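Local structure of alpha-pyrone synthesis polyketide synthase-like Pks18 (Mycobacterium tuberculosis, 1TED) at residues A132-F146 with G160-G174. The protein probably extends medium- and long-chain aliphatic acyl-CoA starters with malonyl-CoA units to make tri- and tetraketide alpha-pyrones. Residues are numbered along the deposited sequence; the frame is centred on the assembly and turned at random.
Sequences AAEIGLLVLATSTGF and GLSPSISRVVVNFMG. With MYR (myristic acid), chain E.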
ATOM      1  N   ALA A 132      -2.842 -11.721  21.829  1.00 44.30           N
ATOM      2  CA  ALA A 132      -2.873 -10.468  21.078  1.00 43.20           C
ATOM      3  C   ALA A 132      -1.553  -9.709  20.990  1.00 42.66           C
ATOM      4  O   ALA A 132      -1.246  -9.100  19.967  1.00 43.65           O
ATOM      5  CB  ALA A 132      -3.946  -9.555  21.650  1.00 45.26           C
ATOM      6  N   ALA A 133      -0.781  -9.730  22.064  1.00 40.47           N
ATOM      7  CA  ALA A 133       0.496  -9.033  22.090  1.00 39.09           C
ATOM      8  C   ALA A 133       1.506  -9.616  21.106  1.00 37.44           C
ATOM      9  O   ALA A 133       2.473  -8.952  20.742  1.00 37.21           O
ATOM     10  CB  ALA A 133       1.076  -9.076  23.501  1.00 39.92           C
ATOM     11  N   GLU A 134       1.283 -10.856  20.680  1.00 34.95           N
ATOM     12  CA  GLU A 134       2.201 -11.524  19.764  1.00 33.46           C
ATOM     13  C   GLU A 134       2.042 -11.144  18.301  1.00 30.78           C
ATOM     14  O   GLU A 134       2.923 -11.412  17.487  1.00 28.44           O
ATOM     15  CB  GLU A 134       2.062 -13.033  19.907  1.00 36.04           C
ATOM     16  CG  GLU A 134       2.322 -13.511  21.303  1.00 40.80           C
ATOM     17  CD  GLU A 134       2.055 -14.983  21.450  1.00 45.27           C
ATOM     18  OE1 GLU A 134       2.825 -15.788  20.877  1.00 46.22           O
ATOM     19  OE2 GLU A 134       1.068 -15.334  22.133  1.00 46.57           O
ATOM     20  N   ILE A 135       0.915 -10.526  17.972  1.00 29.38           N
ATOM     21  CA  ILE A 135       0.640 -10.101  16.608  1.00 28.10           C
ATOM     22  C   ILE A 135       1.148  -8.685  16.404  1.00 27.25           C
ATOM     23  O   ILE A 135       0.474  -7.730  16.768  1.00 28.82           O
ATOM     24  CB  ILE A 135      -0.863 -10.139  16.330  1.00 27.83           C
ATOM     25  CG1 ILE A 135      -1.381 -11.562  16.554  1.00 29.94           C
ATOM     26  CG2 ILE A 135      -1.141  -9.672  14.921  1.00 27.56           C
ATOM     27  CD1 ILE A 135      -2.859 -11.724  16.293  1.00 31.55           C
ATOM     28  N   GLY A 136       2.331  -8.556  15.806  1.00 26.35           N
ATOM     29  CA  GLY A 136       2.922  -7.243  15.584  1.00 26.81           C
ATOM     30  C   GLY A 136       2.739  -6.546  14.238  1.00 26.03           C
ATOM     31  O   GLY A 136       3.155  -5.393  14.080  1.00 26.38           O
ATOM     32  N   LEU A 137       2.127  -7.217  13.268  1.00 25.57           N
ATOM     33  CA  LEU A 137       1.925  -6.613  11.949  1.00 25.35           C
ATOM     34  C   LEU A 137       0.624  -7.065  11.299  1.00 24.30           C
ATOM     35  O   LEU A 137       0.237  -8.230  11.369  1.00 23.57           O
ATOM     36  CB  LEU A 137       3.102  -6.959  11.017  1.00 24.43           C
ATOM     37  CG  LEU A 137       3.085  -6.490   9.555  1.00 22.80           C
ATOM     38  CD1 LEU A 137       3.058  -4.971   9.481  1.00 21.83           C
ATOM     39  CD2 LEU A 137       4.324  -7.017   8.840  1.00 25.30           C
ATOM     40  N   LEU A 138      -0.042  -6.117  10.664  1.00 24.09           N
ATOM     41  CA  LEU A 138      -1.290  -6.370   9.975  1.00 24.30           C
ATOM     42  C   LEU A 138      -1.151  -5.788   8.579  1.00 23.70           C
ATOM     43  O   LEU A 138      -1.007  -4.570   8.429  1.00 22.66           O
ATOM     44  CB  LEU A 138      -2.445  -5.678  10.700  1.00 23.53           C
ATOM     45  CG  LEU A 138      -3.714  -5.439   9.880  1.00 24.70           C
ATOM     46  CD1 LEU A 138      -4.256  -6.746   9.360  1.00 26.18           C
ATOM     47  CD2 LEU A 138      -4.749  -4.764  10.747  1.00 28.52           C
ATOM     48  N   VAL A 139      -1.167  -6.646   7.561  1.00 24.06           N
ATOM     49  CA  VAL A 139      -1.061  -6.158   6.186  1.00 22.86           C
ATOM     50  C   VAL A 139      -2.414  -6.311   5.514  1.00 23.08           C
ATOM     51  O   VAL A 139      -3.004  -7.400   5.479  1.00 22.22           O
ATOM     52  CB  VAL A 139       0.012  -6.922   5.373  1.00 24.17           C
ATOM     53  CG1 VAL A 139       0.140  -6.315   3.977  1.00 22.62           C
ATOM     54  CG2 VAL A 139       1.342  -6.863   6.089  1.00 22.85           C
ATOM     55  N   LEU A 140      -2.910  -5.209   4.978  1.00 23.39           N
ATOM     56  CA  LEU A 140      -4.206  -5.217   4.323  1.00 24.04           C
ATOM     57  C   LEU A 140      -4.046  -4.863   2.846  1.00 24.97           C
ATOM     58  O   LEU A 140      -3.493  -3.817   2.507  1.00 22.91           O
ATOM     59  CB  LEU A 140      -5.124  -4.212   5.021  1.00 24.40           C
ATOM     60  CG  LEU A 140      -6.622  -4.168   4.715  1.00 27.04           C
ATOM     61  CD1 LEU A 140      -6.854  -3.587   3.329  1.00 25.38           C
ATOM     62  CD2 LEU A 140      -7.217  -5.567   4.864  1.00 24.69           C
ATOM     63  N   ALA A 141      -4.523  -5.748   1.972  1.00 24.44           N
ATOM     64  CA  ALA A 141      -4.443  -5.508   0.540  1.00 25.21           C
ATOM     65  C   ALA A 141      -5.826  -5.448  -0.103  1.00 27.03           C
ATOM     66  O   ALA A 141      -6.733  -6.211   0.264  1.00 24.53           O
ATOM     67  CB  ALA A 141      -3.610  -6.589  -0.126  1.00 22.46           C
ATOM     68  N   THR A 142      -5.969  -4.536  -1.066  1.00 26.48           N
ATOM     69  CA  THR A 142      -7.216  -4.358  -1.807  1.00 28.15           C
ATOM     70  C   THR A 142      -6.952  -3.492  -3.023  1.00 27.97           C
ATOM     71  O   THR A 142      -5.979  -2.739  -3.060  1.00 29.39           O
ATOM     72  CB  THR A 142      -8.296  -3.604  -0.986  1.00 30.17           C
ATOM     73  OG1 THR A 142      -8.305  -4.088   0.360  1.00 36.36           O
ATOM     74  CG2 THR A 142      -9.676  -3.807  -1.611  1.00 24.98           C
ATOM     75  N   SER A 143      -7.839  -3.589  -4.007  1.00 26.51           N
ATOM     76  CA  SER A 143      -7.758  -2.776  -5.212  1.00 25.54           C
ATOM     77  C   SER A 143      -9.175  -2.328  -5.557  1.00 26.17           C
ATOM     78  O   SER A 143      -9.419  -1.777  -6.625  1.00 27.77           O
ATOM     79  CB  SER A 143      -7.151  -3.582  -6.364  1.00 24.41           C
ATOM     80  OG  SER A 143      -5.764  -3.792  -6.146  1.00 21.85           O
ATOM     81  N   THR A 144     -10.106  -2.550  -4.631  1.00 27.35           N
ATOM     82  CA  THR A 144     -11.513  -2.197  -4.844  1.00 28.25           C
ATOM     83  C   THR A 144     -12.139  -1.298  -3.773  1.00 30.91           C
ATOM     84  O   THR A 144     -13.355  -1.129  -3.752  1.00 29.71           O
ATOM     85  CB  THR A 144     -12.384  -3.475  -4.954  1.00 27.57           C
ATOM     86  OG1 THR A 144     -12.102  -4.345  -3.847  1.00 24.99           O
ATOM     87  CG2 THR A 144     -12.103  -4.214  -6.269  1.00 24.86           C
ATOM     88  N   GLY A 145     -11.312  -0.716  -2.906  1.00 34.48           N
ATOM     89  CA  GLY A 145     -11.823   0.134  -1.835  1.00 38.06           C
ATOM     90  C   GLY A 145     -11.289   1.556  -1.743  1.00 39.60           C
ATOM     91  O   GLY A 145     -11.628   2.399  -2.554  1.00 42.37           O
ATOM     92  N   PHE A 146     -10.461   1.827  -0.742  1.00 41.49           N
ATOM     93  CA  PHE A 146      -9.863   3.157  -0.510  1.00 41.74           C
ATOM     94  C   PHE A 146     -10.716   4.081   0.371  1.00 39.74           C
ATOM     95  O   PHE A 146     -11.585   4.792  -0.132  1.00 40.96           O
ATOM     96  CB  PHE A 146      -9.563   3.916  -1.827  1.00 42.97           C
ATOM     97  CG  PHE A 146      -8.836   3.104  -2.873  1.00 45.70           C
ATOM     98  CD1 PHE A 146      -8.155   1.932  -2.541  1.00 48.52           C
ATOM     99  CD2 PHE A 146      -8.853   3.513  -4.207  1.00 45.00           C
ATOM    100  CE1 PHE A 146      -7.505   1.178  -3.526  1.00 48.79           C
ATOM    101  CE2 PHE A 146      -8.211   2.776  -5.196  1.00 45.26           C
ATOM    102  CZ  PHE A 146      -7.536   1.606  -4.859  1.00 48.75           C
ATOM    103  N   GLY A 160      -9.487  -6.699  18.898  1.00 33.82           N
ATOM    104  CA  GLY A 160      -8.778  -6.345  20.111  1.00 33.76           C
ATOM    105  C   GLY A 160      -7.290  -6.552  19.971  1.00 34.18           C
ATOM    106  O   GLY A 160      -6.635  -7.069  20.873  1.00 33.47           O
ATOM    107  N   LEU A 161      -6.749  -6.165  18.823  1.00 34.52           N
ATOM    108  CA  LEU A 161      -5.317  -6.295  18.607  1.00 33.90           C
ATOM    109  C   LEU A 161      -4.633  -5.142  19.346  1.00 33.24           C
ATOM    110  O   LEU A 161      -5.300  -4.189  19.770  1.00 32.23           O
ATOM    111  CB  LEU A 161      -5.012  -6.263  17.104  1.00 32.42           C
ATOM    112  CG  LEU A 161      -5.711  -7.402  16.344  1.00 32.82           C
ATOM    113  CD1 LEU A 161      -5.300  -7.398  14.883  1.00 32.12           C
ATOM    114  CD2 LEU A 161      -5.357  -8.744  16.988  1.00 31.41           C
ATOM    115  N   SER A 162      -3.318  -5.230  19.528  1.00 31.83           N
ATOM    116  CA  SER A 162      -2.592  -4.169  20.226  1.00 30.91           C
ATOM    117  C   SER A 162      -2.632  -2.846  19.496  1.00 31.39           C
ATOM    118  O   SER A 162      -2.393  -2.787  18.292  1.00 32.88           O
ATOM    119  CB  SER A 162      -1.122  -4.526  20.425  1.00 29.92           C
ATOM    120  OG  SER A 162      -0.409  -3.356  20.802  1.00 26.58           O
ATOM    121  N   PRO A 163      -2.917  -1.758  20.226  1.00 30.88           N
ATOM    122  CA  PRO A 163      -2.981  -0.410  19.654  1.00 28.98           C
ATOM    123  C   PRO A 163      -1.661  -0.026  18.978  1.00 26.56           C
ATOM    124  O   PRO A 163      -1.619   0.872  18.143  1.00 25.75           O
ATOM    125  CB  PRO A 163      -3.258   0.472  20.871  1.00 28.50           C
ATOM    126  CG  PRO A 163      -4.006  -0.450  21.792  1.00 30.03           C
ATOM    127  CD  PRO A 163      -3.252  -1.738  21.660  1.00 30.09           C
ATOM    128  N   SER A 164      -0.588  -0.715  19.343  1.00 27.06           N
ATOM    129  CA  SER A 164       0.726  -0.412  18.791  1.00 28.96           C
ATOM    130  C   SER A 164       1.170  -1.356  17.677  1.00 28.85           C
ATOM    131  O   SER A 164       2.342  -1.390  17.317  1.00 29.09           O
ATOM    132  CB  SER A 164       1.766  -0.429  19.911  1.00 30.65           C
ATOM    133  OG  SER A 164       1.873  -1.724  20.478  1.00 36.37           O
ATOM    134  N   ILE A 165       0.238  -2.124  17.131  1.00 29.06           N
ATOM    135  CA  ILE A 165       0.579  -3.041  16.059  1.00 28.03           C
ATOM    136  C   ILE A 165       1.025  -2.247  14.826  1.00 28.02           C
ATOM    137  O   ILE A 165       0.547  -1.132  14.584  1.00 24.90           O
ATOM    138  CB  ILE A 165      -0.632  -3.915  15.690  1.00 28.75           C
ATOM    139  CG1 ILE A 165      -0.197  -5.041  14.750  1.00 28.40           C
ATOM    140  CG2 ILE A 165      -1.728  -3.047  15.070  1.00 26.83           C
ATOM    141  CD1 ILE A 165      -1.300  -6.036  14.438  1.00 26.34           C
ATOM    142  N   SER A 166       1.958  -2.814  14.067  1.00 26.88           N
ATOM    143  CA  SER A 166       2.439  -2.162  12.854  1.00 28.75           C
ATOM    144  C   SER A 166       1.438  -2.474  11.756  1.00 27.37           C
ATOM    145  O   SER A 166       0.954  -3.603  11.654  1.00 28.53           O
ATOM    146  CB  SER A 166       3.810  -2.705  12.459  1.00 29.59           C
ATOM    147  OG  SER A 166       4.647  -2.802  13.597  1.00 36.34           O
ATOM    148  N   ARG A 167       1.121  -1.480  10.941  1.00 26.17           N
ATOM    149  CA  ARG A 167       0.168  -1.682   9.857  1.00 26.64           C
ATOM    150  C   ARG A 167       0.671  -1.141   8.535  1.00 27.72           C
ATOM    151  O   ARG A 167       1.351  -0.108   8.485  1.00 28.68           O
ATOM    152  CB  ARG A 167      -1.175  -1.034  10.200  1.00 26.08           C
ATOM    153  CG  ARG A 167      -1.928  -1.767  11.302  1.00 29.38           C
ATOM    154  CD  ARG A 167      -3.200  -1.033  11.715  1.00 32.06           C
ATOM    155  NE  ARG A 167      -2.913   0.147  12.530  1.00 31.87           N
ATOM    156  CZ  ARG A 167      -3.073   1.403  12.124  1.00 32.57           C
ATOM    157  NH1 ARG A 167      -3.524   1.665  10.904  1.00 27.73           N
ATOM    158  NH2 ARG A 167      -2.769   2.399  12.947  1.00 31.33           N
ATOM    159  N   VAL A 168       0.337  -1.863   7.470  1.00 27.87           N
ATOM    160  CA  VAL A 168       0.717  -1.503   6.113  1.00 28.36           C
ATOM    161  C   VAL A 168      -0.454  -1.788   5.169  1.00 28.04           C
ATOM    162  O   VAL A 168      -0.949  -2.911   5.099  1.00 27.13           O
ATOM    163  CB  VAL A 168       1.945  -2.319   5.648  1.00 29.70           C
ATOM    164  CG1 VAL A 168       2.330  -1.926   4.223  1.00 30.73           C
ATOM    165  CG2 VAL A 168       3.108  -2.090   6.598  1.00 29.05           C
ATOM    166  N   VAL A 169      -0.905  -0.767   4.451  1.00 28.59           N
ATOM    167  CA  VAL A 169      -2.007  -0.944   3.513  1.00 29.24           C
ATOM    168  C   VAL A 169      -1.470  -0.981   2.078  1.00 29.77           C
ATOM    169  O   VAL A 169      -0.803  -0.049   1.625  1.00 30.42           O
ATOM    170  CB  VAL A 169      -3.048   0.185   3.663  1.00 27.42           C
ATOM    171  CG1 VAL A 169      -4.150   0.038   2.635  1.00 28.39           C
ATOM    172  CG2 VAL A 169      -3.641   0.139   5.042  1.00 26.80           C
ATOM    173  N   VAL A 170      -1.769  -2.074   1.381  1.00 30.57           N
ATOM    174  CA  VAL A 170      -1.323  -2.289   0.007  1.00 30.10           C
ATOM    175  C   VAL A 170      -2.467  -2.196  -0.990  1.00 29.47           C
ATOM    176  O   VAL A 170      -3.284  -3.110  -1.093  1.00 29.48           O
ATOM    177  CB  VAL A 170      -0.675  -3.672  -0.140  1.00 31.42           C
ATOM    178  CG1 VAL A 170      -0.264  -3.906  -1.586  1.00 31.65           C
ATOM    179  CG2 VAL A 170       0.525  -3.771   0.775  1.00 31.39           C
ATOM    180  N   ASN A 171      -2.501  -1.093  -1.729  1.00 28.54           N
ATOM    181  CA  ASN A 171      -3.539  -0.848  -2.715  1.00 29.82           C
ATOM    182  C   ASN A 171      -3.026  -0.892  -4.155  1.00 29.80           C
ATOM    183  O   ASN A 171      -1.850  -0.623  -4.421  1.00 28.96           O
ATOM    184  CB  ASN A 171      -4.189   0.517  -2.470  1.00 32.92           C
ATOM    185  CG  ASN A 171      -4.909   0.593  -1.140  1.00 36.68           C
ATOM    186  OD1 ASN A 171      -5.847  -0.164  -0.877  1.00 38.43           O
ATOM    187  ND2 ASN A 171      -4.475   1.514  -0.289  1.00 39.31           N
ATOM    188  N   PHE A 172      -3.931  -1.236  -5.068  1.00 27.57           N
ATOM    189  CA  PHE A 172      -3.655  -1.296  -6.502  1.00 26.97           C
ATOM    190  C   PHE A 172      -2.508  -2.163  -7.005  1.00 27.52           C
ATOM    191  O   PHE A 172      -1.878  -1.844  -8.022  1.00 27.94           O
ATOM    192  CB  PHE A 172      -3.508   0.124  -7.065  1.00 24.34           C
ATOM    193  CG  PHE A 172      -4.775   0.665  -7.675  1.00 23.38           C
ATOM    194  CD1 PHE A 172      -5.997   0.045  -7.434  1.00 21.98           C
ATOM    195  CD2 PHE A 172      -4.746   1.790  -8.491  1.00 23.63           C
ATOM    196  CE1 PHE A 172      -7.174   0.535  -8.001  1.00 22.14           C
ATOM    197  CE2 PHE A 172      -5.914   2.290  -9.063  1.00 23.27           C
ATOM    198  CZ  PHE A 172      -7.132   1.658  -8.816  1.00 24.81           C
ATOM    199  N   MET A 173      -2.225  -3.253  -6.299  1.00 26.82           N
ATOM    200  CA  MET A 173      -1.201  -4.167  -6.766  1.00 26.12           C
ATOM    201  C   MET A 173      -1.961  -5.345  -7.390  1.00 25.73           C
ATOM    202  O   MET A 173      -1.396  -6.397  -7.688  1.00 27.84           O
ATOM    203  CB  MET A 173      -0.266  -4.593  -5.624  1.00 24.80           C
ATOM    204  CG  MET A 173       0.567  -3.418  -5.115  1.00 26.97           C
ATOM    205  SD  MET A 173       2.100  -3.828  -4.287  1.00 29.11           S
ATOM    206  CE  MET A 173       3.215  -3.890  -5.699  1.00 30.66           C
ATOM    207  N   GLY A 174      -3.260  -5.134  -7.573  1.00 23.68           N
ATOM    208  CA  GLY A 174      -4.124  -6.120  -8.207  1.00 26.61           C
ATOM    209  C   GLY A 174      -4.258  -7.565  -7.749  1.00 26.84           C
ATOM    210  O   GLY A 174      -4.230  -7.886  -6.558  1.00 27.06           O
TER
HETATM  211  C1  MYR E3045     -22.424  -8.559 -12.190  1.00 54.00           C
HETATM  212  O1  MYR E3045     -23.055  -9.533 -11.784  1.00 54.28           O
HETATM  213  O2  MYR E3045     -22.417  -8.306 -13.395  1.00 54.78           O
HETATM  214  C2  MYR E3045     -21.658  -7.668 -11.210  1.00 53.49           C
HETATM  215  C3  MYR E3045     -20.148  -7.798 -11.418  1.00 51.31           C
HETATM  216  C4  MYR E3045     -19.377  -6.932 -10.418  1.00 48.26           C
HETATM  217  C5  MYR E3045     -17.867  -7.019 -10.649  1.00 45.41           C
HETATM  218  C6  MYR E3045     -17.445  -6.431 -11.998  1.00 42.55           C
HETATM  219  C7  MYR E3045     -17.612  -4.910 -12.063  1.00 40.21           C
HETATM  220  C8  MYR E3045     -16.640  -4.178 -11.134  1.00 38.57           C
HETATM  221  C9  MYR E3045     -15.184  -4.411 -11.542  1.00 38.26           C
HETATM  222  C10 MYR E3045     -14.229  -3.792 -10.522  1.00 37.39           C
HETATM  223  C11 MYR E3045     -12.772  -4.078 -10.893  1.00 39.06           C
HETATM  224  C12 MYR E3045     -11.814  -3.507  -9.847  1.00 37.48           C
HETATM  225  C13 MYR E3045     -10.368  -3.867 -10.193  1.00 38.37           C
HETATM  226  C14 MYR E3045      -9.399  -3.338  -9.134  1.00 40.58           C
HETATM  227  O   HOH W   1      -1.762  -7.216  18.231  1.00 26.20           O
HETATM  228  O   HOH W   2      -3.684  -4.329  -3.868  1.00 30.57           O
HETATM  229  O   HOH W   3      -5.613  -6.058  -4.963  1.00 29.00           O
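Phe146 turns the edge of its ring toward the face of Phe172, with ring centroids 5.0 Å apart and planes at 72°. Phe146 CZ and CE2 make the approach, CZ being nearest. Another part of the Phe146 rim meets the Asn171 amide, with CE1 3.4 Å from OD1. Ring and amide slide past each other in opposite directions. Next to this pair, Ser143 OG sits beside its own backbone N (chi1 -71°). There it takes a weak hydrogen bond from Gly174 N, and water 3 lies within bonding distance of both Ser143 OG and Gly174 O. Gly174 directly precedes Cys175, the probable nucleophile. The tail of myristic acid ends on Ser143, with C14 3.6 Å from CB.

These residues lie at and just beyond the C-terminal ends of two parallel strands, 135-142 and 166-171, joined by a beta-alpha-beta crossover through helix 151-159 in the thiolase fold. The ladder runs from Ser166 N on Gly136 O to Phe172 N on Thr142 O. Its shortest bond is Val170 N to Leu140 O, 2.7 Å. Leu137, Val139 and Ala141 share a face with Val168 and Val170, and helix 177-191 packs on that face. On the other face Leu138 lies against the aliphatic part of Arg167, CB to CG 4.0 Å. The Arg167 guanidinium forms a salt bridge with Asp152 and a hydrogen bond with Thr382 of the second subunit.

At the N-terminal end Ile165 points CG1 away from its backbone N (chi1 -170°). This carries CD1 alongside Ile135 CG2, 3.7 Å away. Val156 of helix 151-159 touches Ile165 as well. Water 1 accepts from Ser162 N and donates to Ala132 O and Ile135 O. At the opposite end, Phe146 also meets Phe146 of the second subunit.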